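Local coordinates for eukaryotic Translation Initiation 4E (Schistosoma mansoni, PDB 3HXI), which binds the 5' cap of mRNA, probably to start translation, and is held here in complex with a peptide of the translation inhibitor 4E-BP, at residues D97-E102 against S133-W138; S110-D113 against E117-Q120. All coordinates share one frame; numbering follows the deposited sequence.

From the N terminus, the chain runs through strands 11-21, 33-41, 63-68 and 84-89 before helix 96-108, whose early turns form one side of contact 1. The loop 110-113 then leads into helix 115-120, and contact 2 closes that short connection. Strands 121-127 and 134-139 follow, and the second of them brings L135 back under the helix. Contact 1 thus closes the longer loop, and contact 2 is nested inside it. Contact 1 fixes the helix to the middle of the antiparallel sheet. Contact 2 ties the loop that follows this helix to helix 115-120. The centres lie about 17 Å apart. Residues of both contacts meet the bound peptide, and contact 1 also reaches the cap.

Contact 1 of 2, residues D97-E102 against S133-W138; sequences DFLWDE and SKLSVW. With GTG (7-methyl-guanosine-5'-triphosphate-5'-guanosine), chain C.
L135 meets L99 and W100 of helix 96-108 and carries the whole apolar contact. Along the strand, S133 comes first, its OG bonded to R129 N beyond the segments. K134 points to the other face of the sheet. Its chain bends at chi3 (-79°), and NZ donates a hydrogen bond of 2.8 Å to O1B of GTG, on the middle phosphate. R129 and R178 also bond to the ligand.

At L135 the side chain turns toward the helix. CD2 lies 3.7 Å from L99 CB, and the other branch, CD1, is 4.0 Å from L99 CD1. Both methyls therefore rest on L99, with the two side chains set obliquely. CD2 also comes to the edge of the W100 indole, near its plane, 4.1 Å from CE3. The W100 ring reaches that place because CG stands opposite its own backbone N (chi1 -167°), which sends the indole from the helix toward the sheet, where it also touches A124 of strand 121-127. Its NE1 is bonded to Y18 OH. This is the eIF4E fold: helices back a curved antiparallel sheet, and the cap sits on the opposite, concave side. The strand has neighbours on both edges, pairing with 121-127 and 84-89.

S136 points away from the helix, toward R85 and L87. V137 returns to the helix side of the sheet and packs on I155 of helix 145-159. W138 faces the cap again. The edge of its indole meets the methyl of the 7-methylguanine in plane, with CZ2 3.8 Å from GTG C7X. A tryptophan at this methyl is a known feature of cap recognition in eIF4E relatives. On the helix, D101 OD2 and E102 OE1 form salt bridges with basic side chains of the bound peptide.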
ATOM      1  N   ASP A  97      10.601   0.794  -7.910  1.00 19.02           N
ATOM      2  CA  ASP A  97      11.158  -0.231  -7.012  1.00 18.78           C
ATOM      3  C   ASP A  97      11.449   0.361  -5.630  1.00 18.45           C
ATOM      4  O   ASP A  97      11.094  -0.238  -4.622  1.00 17.42           O
ATOM      5  CB  ASP A  97      12.444  -0.816  -7.581  1.00 20.01           C
ATOM      6  CG  ASP A  97      12.209  -1.741  -8.762  1.00 23.69           C
ATOM      7  OD1 ASP A  97      11.059  -2.174  -8.992  1.00 23.44           O
ATOM      8  OD2 ASP A  97      13.205  -2.049  -9.456  1.00 25.71           O
ATOM      9  N   PHE A  98      12.100   1.535  -5.605  1.00 17.35           N
ATOM     10  CA  PHE A  98      12.377   2.302  -4.371  1.00 17.08           C
ATOM     11  C   PHE A  98      11.065   2.681  -3.672  1.00 17.13           C
ATOM     12  O   PHE A  98      10.901   2.440  -2.463  1.00 17.03           O
ATOM     13  CB  PHE A  98      13.215   3.558  -4.702  1.00 16.93           C
ATOM     14  CG  PHE A  98      13.435   4.479  -3.531  1.00 16.92           C
ATOM     15  CD1 PHE A  98      14.459   4.221  -2.605  1.00 19.42           C
ATOM     16  CD2 PHE A  98      12.621   5.598  -3.347  1.00 19.76           C
ATOM     17  CE1 PHE A  98      14.657   5.072  -1.505  1.00 18.84           C
ATOM     18  CE2 PHE A  98      12.808   6.462  -2.261  1.00 17.60           C
ATOM     19  CZ  PHE A  98      13.824   6.203  -1.334  1.00 17.77           C
ATOM     20  N   LEU A  99      10.136   3.268  -4.421  1.00 16.48           N
ATOM     21  CA  LEU A  99       8.851   3.696  -3.839  1.00 16.71           C
ATOM     22  C   LEU A  99       8.126   2.532  -3.162  1.00 16.12           C
ATOM     23  O   LEU A  99       7.667   2.655  -2.028  1.00 15.56           O
ATOM     24  CB  LEU A  99       7.916   4.290  -4.906  1.00 15.75           C
ATOM     25  CG  LEU A  99       8.304   5.646  -5.509  1.00 17.28           C
ATOM     26  CD1 LEU A  99       7.267   6.070  -6.547  1.00 17.31           C
ATOM     27  CD2 LEU A  99       8.448   6.732  -4.422  1.00 16.41           C
ATOM     28  N   TRP A 100       8.023   1.419  -3.873  1.00 15.68           N
ATOM     29  CA  TRP A 100       7.325   0.233  -3.342  1.00 15.74           C
ATOM     30  C   TRP A 100       8.043  -0.350  -2.148  1.00 15.86           C
ATOM     31  O   TRP A 100       7.424  -0.602  -1.123  1.00 14.22           O
ATOM     32  CB  TRP A 100       7.173  -0.818  -4.427  1.00 16.03           C
ATOM     33  CG  TRP A 100       6.218  -1.945  -4.134  1.00 16.39           C
ATOM     34  CD1 TRP A 100       6.496  -3.272  -4.238  1.00 15.97           C
ATOM     35  CD2 TRP A 100       4.836  -1.851  -3.725  1.00 14.28           C
ATOM     36  NE1 TRP A 100       5.371  -4.024  -3.924  1.00 15.42           N
ATOM     37  CE2 TRP A 100       4.347  -3.176  -3.601  1.00 17.05           C
ATOM     38  CE3 TRP A 100       3.972  -0.786  -3.447  1.00 16.78           C
ATOM     39  CZ2 TRP A 100       3.017  -3.465  -3.205  1.00 15.16           C
ATOM     40  CZ3 TRP A 100       2.641  -1.071  -3.049  1.00 15.89           C
ATOM     41  CH2 TRP A 100       2.187  -2.407  -2.934  1.00 17.05           C
ATOM     42  N   ASP A 101       9.355  -0.559  -2.263  1.00 16.69           N
ATOM     43  CA  ASP A 101      10.123  -1.096  -1.130  1.00 16.49           C
ATOM     44  C   ASP A 101      10.075  -0.198   0.116  1.00 15.45           C
ATOM     45  O   ASP A 101       9.910  -0.697   1.211  1.00 16.28           O
ATOM     46  CB  ASP A 101      11.583  -1.347  -1.506  1.00 15.84           C
ATOM     47  CG  ASP A 101      11.757  -2.494  -2.497  1.00 19.46           C
ATOM     48  OD1 ASP A 101      10.784  -3.253  -2.751  1.00 21.16           O
ATOM     49  OD2 ASP A 101      12.900  -2.635  -3.022  1.00 19.58           O
ATOM     50  N   GLU A 102      10.220   1.117  -0.053  1.00 15.43           N
ATOM     51  CA  GLU A 102      10.158   2.038   1.090  1.00 14.72           C
ATOM     52  C   GLU A 102       8.763   2.023   1.712  1.00 15.94           C
ATOM     53  O   GLU A 102       8.604   2.070   2.952  1.00 16.15           O
ATOM     54  CB  GLU A 102      10.492   3.472   0.660  1.00 14.54           C
ATOM     55  CG  GLU A 102      11.957   3.682   0.247  1.00 16.74           C
ATOM     56  CD  GLU A 102      12.940   3.274   1.344  1.00 19.40           C
ATOM     57  OE1 GLU A 102      12.748   3.638   2.528  1.00 20.50           O
ATOM     58  OE2 GLU A 102      13.933   2.620   1.000  1.00 23.67           O
ATOM     59  N   SER A 133       1.741   5.856 -13.296  1.00 19.80           N
ATOM     60  CA  SER A 133       1.543   4.792 -12.313  1.00 18.84           C
ATOM     61  C   SER A 133       1.091   5.411 -10.993  1.00 17.78           C
ATOM     62  O   SER A 133       1.176   6.632 -10.806  1.00 15.25           O
ATOM     63  CB  SER A 133       2.841   3.963 -12.147  1.00 18.85           C
ATOM     64  OG  SER A 133       3.197   3.285 -13.361  1.00 18.26           O
ATOM     65  N   LYS A 134       0.551   4.573 -10.104  1.00 17.59           N
ATOM     66  CA  LYS A 134      -0.025   5.053  -8.861  1.00 17.97           C
ATOM     67  C   LYS A 134       0.383   4.117  -7.732  1.00 18.07           C
ATOM     68  O   LYS A 134       0.390   2.896  -7.905  1.00 17.48           O
ATOM     69  CB  LYS A 134      -1.551   5.088  -8.956  1.00 18.06           C
ATOM     70  CG  LYS A 134      -2.102   6.067 -10.005  1.00 19.08           C
ATOM     71  CD  LYS A 134      -3.592   5.906 -10.144  1.00 18.53           C
ATOM     72  CE  LYS A 134      -3.952   4.667 -11.008  1.00 19.68           C
ATOM     73  NZ  LYS A 134      -5.374   4.736 -11.468  1.00 20.63           N
ATOM     74  N   LEU A 135       0.721   4.690  -6.582  1.00 17.70           N
ATOM     75  CA  LEU A 135       0.865   3.907  -5.354  1.00 18.30           C
ATOM     76  C   LEU A 135      -0.186   4.446  -4.401  1.00 18.20           C
ATOM     77  O   LEU A 135      -0.457   5.647  -4.412  1.00 18.12           O
ATOM     78  CB  LEU A 135       2.248   4.086  -4.728  1.00 17.66           C
ATOM     79  CG  LEU A 135       3.420   3.197  -5.159  1.00 20.00           C
ATOM     80  CD1 LEU A 135       4.003   3.696  -6.495  1.00 20.85           C
ATOM     81  CD2 LEU A 135       4.526   3.200  -4.093  1.00 18.58           C
ATOM     82  N   SER A 136      -0.746   3.580  -3.569  1.00 17.19           N
ATOM     83  CA  SER A 136      -1.822   3.980  -2.665  1.00 17.33           C
ATOM     84  C   SER A 136      -1.591   3.307  -1.326  1.00 17.67           C
ATOM     85  O   SER A 136      -1.053   2.208  -1.273  1.00 17.08           O
ATOM     86  CB  SER A 136      -3.169   3.504  -3.209  1.00 18.77           C
ATOM     87  OG  SER A 136      -3.579   4.265  -4.323  1.00 23.98           O
ATOM     88  N   VAL A 137      -2.029   3.957  -0.254  1.00 16.36           N
ATOM     89  CA  VAL A 137      -2.137   3.306   1.040  1.00 16.10           C
ATOM     90  C   VAL A 137      -3.585   3.457   1.479  1.00 15.95           C
ATOM     91  O   VAL A 137      -4.098   4.570   1.570  1.00 14.96           O
ATOM     92  CB  VAL A 137      -1.227   3.939   2.088  1.00 16.17           C
ATOM     93  CG1 VAL A 137      -1.568   3.402   3.492  1.00 16.14           C
ATOM     94  CG2 VAL A 137       0.229   3.707   1.738  1.00 16.40           C
ATOM     95  N   TRP A 138      -4.218   2.327   1.763  1.00 15.36           N
ATOM     96  CA  TRP A 138      -5.618   2.276   2.165  1.00 16.16           C
ATOM     97  C   TRP A 138      -5.706   2.315   3.686  1.00 16.94           C
ATOM     98  O   TRP A 138      -4.971   1.581   4.368  1.00 16.99           O
ATOM     99  CB  TRP A 138      -6.199   0.957   1.663  1.00 16.87           C
ATOM    100  CG  TRP A 138      -6.487   0.917   0.178  1.00 17.02           C
ATOM    101  CD1 TRP A 138      -5.806   1.555  -0.836  1.00 18.14           C
ATOM    102  CD2 TRP A 138      -7.531   0.172  -0.446  1.00 19.22           C
ATOM    103  NE1 TRP A 138      -6.375   1.235  -2.057  1.00 17.90           N
ATOM    104  CE2 TRP A 138      -7.442   0.400  -1.839  1.00 17.74           C
ATOM    105  CE3 TRP A 138      -8.536  -0.684   0.043  1.00 18.90           C
ATOM    106  CZ2 TRP A 138      -8.339  -0.178  -2.754  1.00 19.33           C
ATOM    107  CZ3 TRP A 138      -9.422  -1.250  -0.857  1.00 19.03           C
ATOM    108  CH2 TRP A 138      -9.305  -1.012  -2.250  1.00 19.25           C
TER
HETATM  109  PA  GTG C 501      -8.460   1.051 -10.985  1.00 21.25           P
HETATM  110  O1A GTG C 501      -7.675  -0.081 -11.589  1.00 20.05           O
HETATM  111  O2A GTG C 501      -8.148   1.593  -9.606  1.00 23.21           O
HETATM  112  O3A GTG C 501      -8.568   2.317 -11.966  1.00 21.39           O
HETATM  113  PB  GTG C 501      -7.761   2.643 -13.297  1.00 22.28           P
HETATM  114  O1B GTG C 501      -6.271   2.575 -13.068  1.00 21.88           O
HETATM  115  O2B GTG C 501      -8.381   3.929 -13.834  1.00 20.60           O
HETATM  116  O3B GTG C 501      -8.271   1.452 -14.250  1.00 20.52           O
HETATM  117  N9A GTG C 501     -12.394  -1.801  -8.723  1.00 21.80           N
HETATM  118  C8A GTG C 501     -11.261  -1.300  -8.220  1.00 20.77           C
HETATM  119  N7A GTG C 501     -11.206  -1.593  -6.901  1.00 20.35           N
HETATM  120  C7X GTG C 501     -10.082  -1.196  -6.017  1.00 20.75           C
HETATM  121  C5A GTG C 501     -12.312  -2.276  -6.597  1.00 20.56           C
HETATM  122  C6A GTG C 501     -12.762  -2.819  -5.388  1.00 22.64           C
HETATM  123  O6A GTG C 501     -12.119  -2.728  -4.317  1.00 20.99           O
HETATM  124  N1A GTG C 501     -13.961  -3.453  -5.388  1.00 22.15           N
HETATM  125  C2A GTG C 501     -14.679  -3.571  -6.550  1.00 22.57           C
HETATM  126  N2A GTG C 501     -15.867  -4.200  -6.579  1.00 22.37           N
HETATM  127  N3A GTG C 501     -14.235  -3.048  -7.716  1.00 21.59           N
HETATM  128  C4A GTG C 501     -13.052  -2.409  -7.745  1.00 21.15           C
HETATM  129  O5D GTG C 501      -9.962   0.552 -10.916  1.00 21.02           O
HETATM  130  C5D GTG C 501     -10.605   0.130 -12.115  1.00 20.59           C
HETATM  131  C4D GTG C 501     -11.974  -0.418 -11.779  1.00 21.64           C
HETATM  132  O4D GTG C 501     -11.810  -1.615 -11.032  1.00 20.99           O
HETATM  133  C3D GTG C 501     -12.805   0.495 -10.901  1.00 23.31           C
HETATM  134  O3D GTG C 501     -13.452   1.507 -11.669  1.00 22.81           O
HETATM  135  C2D GTG C 501     -13.770  -0.486 -10.278  1.00 23.34           C
HETATM  136  O2D GTG C 501     -14.835  -0.771 -11.197  1.00 23.97           O
HETATM  137  C1D GTG C 501     -12.898  -1.726 -10.116  1.00 22.42           C
HETATM  138  PG  GTG C 501      -7.708   1.060 -15.703  1.00 21.25           P
HETATM  139  O1G GTG C 501      -6.327   1.572 -15.961  1.00 21.42           O
HETATM  140  O2G GTG C 501      -8.807   1.321 -16.718  1.00 22.85           O
HETATM  141  O5E GTG C 501      -7.627  -0.534 -15.516  1.00 22.25           O
HETATM  142  C5E GTG C 501      -6.606  -1.111 -14.703  1.00 20.85           C
HETATM  143  C4E GTG C 501      -6.687  -2.622 -14.771  1.00 22.56           C
HETATM  144  O4E GTG C 501      -7.937  -3.041 -14.218  1.00 21.11           O
HETATM  145  C3E GTG C 501      -6.666  -3.154 -16.192  1.00 23.30           C
HETATM  146  O3E GTG C 501      -6.107  -4.477 -16.135  1.00 24.31           O
HETATM  147  C2E GTG C 501      -8.134  -3.279 -16.572  1.00 22.62           C
HETATM  148  O2E GTG C 501      -8.370  -4.266 -17.590  1.00 22.59           O
HETATM  149  C1E GTG C 501      -8.722  -3.698 -15.232  1.00 24.52           C
HETATM  150  N9B GTG C 501     -10.130  -3.343 -14.964  1.00 24.29           N
HETATM  151  C8B GTG C 501     -10.407  -1.926 -14.983  1.00 26.24           C
HETATM  152  N7B GTG C 501     -11.825  -1.917 -14.638  1.00 26.72           N
HETATM  153  C5B GTG C 501     -12.224  -3.207 -14.422  1.00 26.85           C
HETATM  154  C6B GTG C 501     -13.510  -3.817 -14.043  1.00 27.70           C
HETATM  155  O6B GTG C 501     -14.493  -3.051 -13.858  1.00 26.90           O
HETATM  156  N1B GTG C 501     -13.568  -5.175 -13.932  1.00 26.77           N
HETATM  157  C2B GTG C 501     -12.466  -5.974 -14.145  1.00 27.23           C
HETATM  158  N2B GTG C 501     -12.539  -7.323 -14.021  1.00 26.10           N
HETATM  159  N3B GTG C 501     -11.255  -5.473 -14.492  1.00 26.54           N
HETATM  160  C4B GTG C 501     -11.100  -4.140 -14.622  1.00 25.36           C

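Contact 2 of 2, residues S110-D113 against E117-Q120; sequences SDWD and EDRQ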
ATOM      1  N   SER A 110       5.883  -1.168  10.717  1.00 18.58           N
ATOM      2  CA  SER A 110       5.008  -0.295  11.522  1.00 19.49           C
ATOM      3  C   SER A 110       5.745   0.944  12.034  1.00 21.48           C
ATOM      4  O   SER A 110       5.661   1.280  13.217  1.00 23.03           O
ATOM      5  CB  SER A 110       4.380  -1.074  12.697  1.00 20.67           C
ATOM      6  OG  SER A 110       3.345  -0.318  13.323  1.00 19.86           O
ATOM      7  N   ASP A 111       6.455   1.634  11.144  1.00 21.79           N
ATOM      8  CA  ASP A 111       7.331   2.729  11.574  1.00 22.78           C
ATOM      9  C   ASP A 111       6.592   4.071  11.626  1.00 22.63           C
ATOM     10  O   ASP A 111       7.020   5.063  11.030  1.00 23.64           O
ATOM     11  CB  ASP A 111       8.615   2.814  10.728  1.00 22.46           C
ATOM     12  CG  ASP A 111       9.721   3.564  11.446  1.00 24.25           C
ATOM     13  OD1 ASP A 111       9.651   3.635  12.694  1.00 25.69           O
ATOM     14  OD2 ASP A 111      10.645   4.076  10.781  1.00 24.33           O
ATOM     15  N   TRP A 112       5.459   4.055  12.327  1.00 22.72           N
ATOM     16  CA  TRP A 112       4.603   5.216  12.556  1.00 23.02           C
ATOM     17  C   TRP A 112       4.904   5.666  13.964  1.00 23.86           C
ATOM     18  O   TRP A 112       5.273   4.847  14.793  1.00 24.59           O
ATOM     19  CB  TRP A 112       3.114   4.819  12.481  1.00 21.48           C
ATOM     20  CG  TRP A 112       2.788   4.026  11.254  1.00 20.22           C
ATOM     21  CD1 TRP A 112       2.645   2.666  11.165  1.00 18.63           C
ATOM     22  CD2 TRP A 112       2.619   4.535   9.927  1.00 20.24           C
ATOM     23  NE1 TRP A 112       2.371   2.305   9.873  1.00 18.80           N
ATOM     24  CE2 TRP A 112       2.356   3.424   9.086  1.00 19.14           C
ATOM     25  CE3 TRP A 112       2.652   5.821   9.367  1.00 17.66           C
ATOM     26  CZ2 TRP A 112       2.135   3.556   7.704  1.00 18.63           C
ATOM     27  CZ3 TRP A 112       2.440   5.955   7.987  1.00 19.34           C
ATOM     28  CH2 TRP A 112       2.168   4.828   7.175  1.00 19.17           C
ATOM     29  N   ASP A 113       4.715   6.951  14.240  1.00 24.54           N
ATOM     30  CA  ASP A 113       4.980   7.475  15.579  1.00 26.14           C
ATOM     31  C   ASP A 113       4.102   6.834  16.667  1.00 26.88           C
ATOM     32  O   ASP A 113       4.597   6.537  17.766  1.00 27.79           O
ATOM     33  CB  ASP A 113       4.879   9.004  15.593  1.00 26.17           C
ATOM     34  CG  ASP A 113       6.045   9.693  14.860  1.00 29.63           C
ATOM     35  OD1 ASP A 113       7.120   9.071  14.679  1.00 33.14           O
ATOM     36  OD2 ASP A 113       5.892  10.879  14.474  1.00 33.57           O
ATOM     37  N   GLU A 117      -1.896   5.389  14.530  1.00 25.52           N
ATOM     38  CA  GLU A 117      -1.644   5.417  13.082  1.00 24.14           C
ATOM     39  C   GLU A 117      -1.589   4.014  12.497  1.00 23.56           C
ATOM     40  O   GLU A 117      -2.135   3.760  11.423  1.00 23.41           O
ATOM     41  CB  GLU A 117      -0.363   6.168  12.766  1.00 23.88           C
ATOM     42  CG  GLU A 117      -0.461   7.670  12.988  1.00 24.06           C
ATOM     43  CD  GLU A 117       0.892   8.328  13.019  1.00 25.12           C
ATOM     44  OE1 GLU A 117       1.535   8.293  14.090  1.00 26.39           O
ATOM     45  OE2 GLU A 117       1.322   8.874  11.971  1.00 27.56           O
ATOM     46  N   ASP A 118      -0.926   3.097  13.201  1.00 22.89           N
ATOM     47  CA  ASP A 118      -0.841   1.710  12.747  1.00 22.71           C
ATOM     48  C   ASP A 118      -2.221   1.075  12.645  1.00 22.41           C
ATOM     49  O   ASP A 118      -2.496   0.276  11.728  1.00 20.85           O
ATOM     50  CB  ASP A 118       0.059   0.905  13.681  1.00 23.07           C
ATOM     51  CG  ASP A 118       0.196  -0.538  13.257  1.00 24.72           C
ATOM     52  OD1 ASP A 118       1.013  -0.830  12.369  1.00 28.41           O
ATOM     53  OD2 ASP A 118      -0.526  -1.379  13.821  1.00 31.75           O
ATOM     54  N   ARG A 119      -3.084   1.417  13.604  1.00 22.51           N
ATOM     55  CA  ARG A 119      -4.463   0.920  13.620  1.00 23.39           C
ATOM     56  C   ARG A 119      -5.258   1.338  12.375  1.00 21.86           C
ATOM     57  O   ARG A 119      -6.176   0.637  11.970  1.00 21.49           O
ATOM     58  CB  ARG A 119      -5.186   1.356  14.904  1.00 22.80           C
ATOM     59  CG  ARG A 119      -4.589   0.733  16.178  1.00 26.13           C
ATOM     60  CD  ARG A 119      -5.476   0.957  17.419  1.00 26.53           C
ATOM     61  NE  ARG A 119      -5.333   2.305  17.973  1.00 33.00           N
ATOM     62  CZ  ARG A 119      -4.634   2.581  19.076  1.00 34.62           C
ATOM     63  NH1 ARG A 119      -4.539   3.822  19.517  1.00 37.18           N
ATOM     64  NH2 ARG A 119      -4.026   1.614  19.738  1.00 35.59           N
ATOM     65  N   GLN A 120      -4.900   2.478  11.785  1.00 20.40           N
ATOM     66  CA  GLN A 120      -5.616   2.982  10.609  1.00 20.07           C
ATOM     67  C   GLN A 120      -5.251   2.187   9.368  1.00 18.76           C
ATOM     68  O   GLN A 120      -6.019   2.150   8.397  1.00 18.01           O
ATOM     69  CB  GLN A 120      -5.298   4.466  10.355  1.00 20.75           C
ATOM     70  CG  GLN A 120      -6.104   5.457  11.153  1.00 24.69           C
ATOM     71  CD  GLN A 120      -7.594   5.303  10.905  1.00 26.42           C
ATOM     72  OE1 GLN A 120      -8.088   5.486   9.776  1.00 26.59           O
ATOM     73  NE2 GLN A 120      -8.309   4.940  11.948  1.00 28.41           N
TER
HETATM   74  O   HOH W   1       1.734  -0.420   9.412  1.00 20.29           O
HETATM   75  O   HOH W   2       4.034   8.683  11.995  1.00 25.79           O
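W112 sets its CB against E117 CB at 3.7 Å, the two side chains meeting obliquely. It crosses D118 at about a right angle. On the five-membered ring, W112 CD1 lies 3.9 Å from D118 CA. The ring and the D118 carboxylate are turned 54° apart. W112 NE1 donates to water 1, which in turn donates to D118 OD1. The same oxygen accepts a hydrogen bond from S110 OG, 2.6 Å long. That hydroxyl comes from well above the carboxylate plane, 60° out of it. With chi1 at 180°, D118 sends its carboxylate away from its own backbone N and across to S110. Two donors thus grip OD1.

S110, with positive phi, is the first residue past helix 96-108 to leave helical geometry, in a Schellman motif. D111 then centres an inverse gamma turn, and W112 drops its indole between this helix, helix 115-120 and I151 of helix 145-159. The turn belongs to the 4E-BP side of eIF4E: S110 OG and W112 O each bond a basic side chain of the bound peptide.

At the other end, water 2 accepts from D113 N and donates to E117 OE2, at 2.7 Å. E117 OE2 is also bonded to S150 OG, and OE1 to T114 OG1, so both oxygens have partners. D113 OD2 and E117 OE1 stand 5.1 Å apart, and the salt bridge of D113 OD1 with R154 probably offsets their like charges.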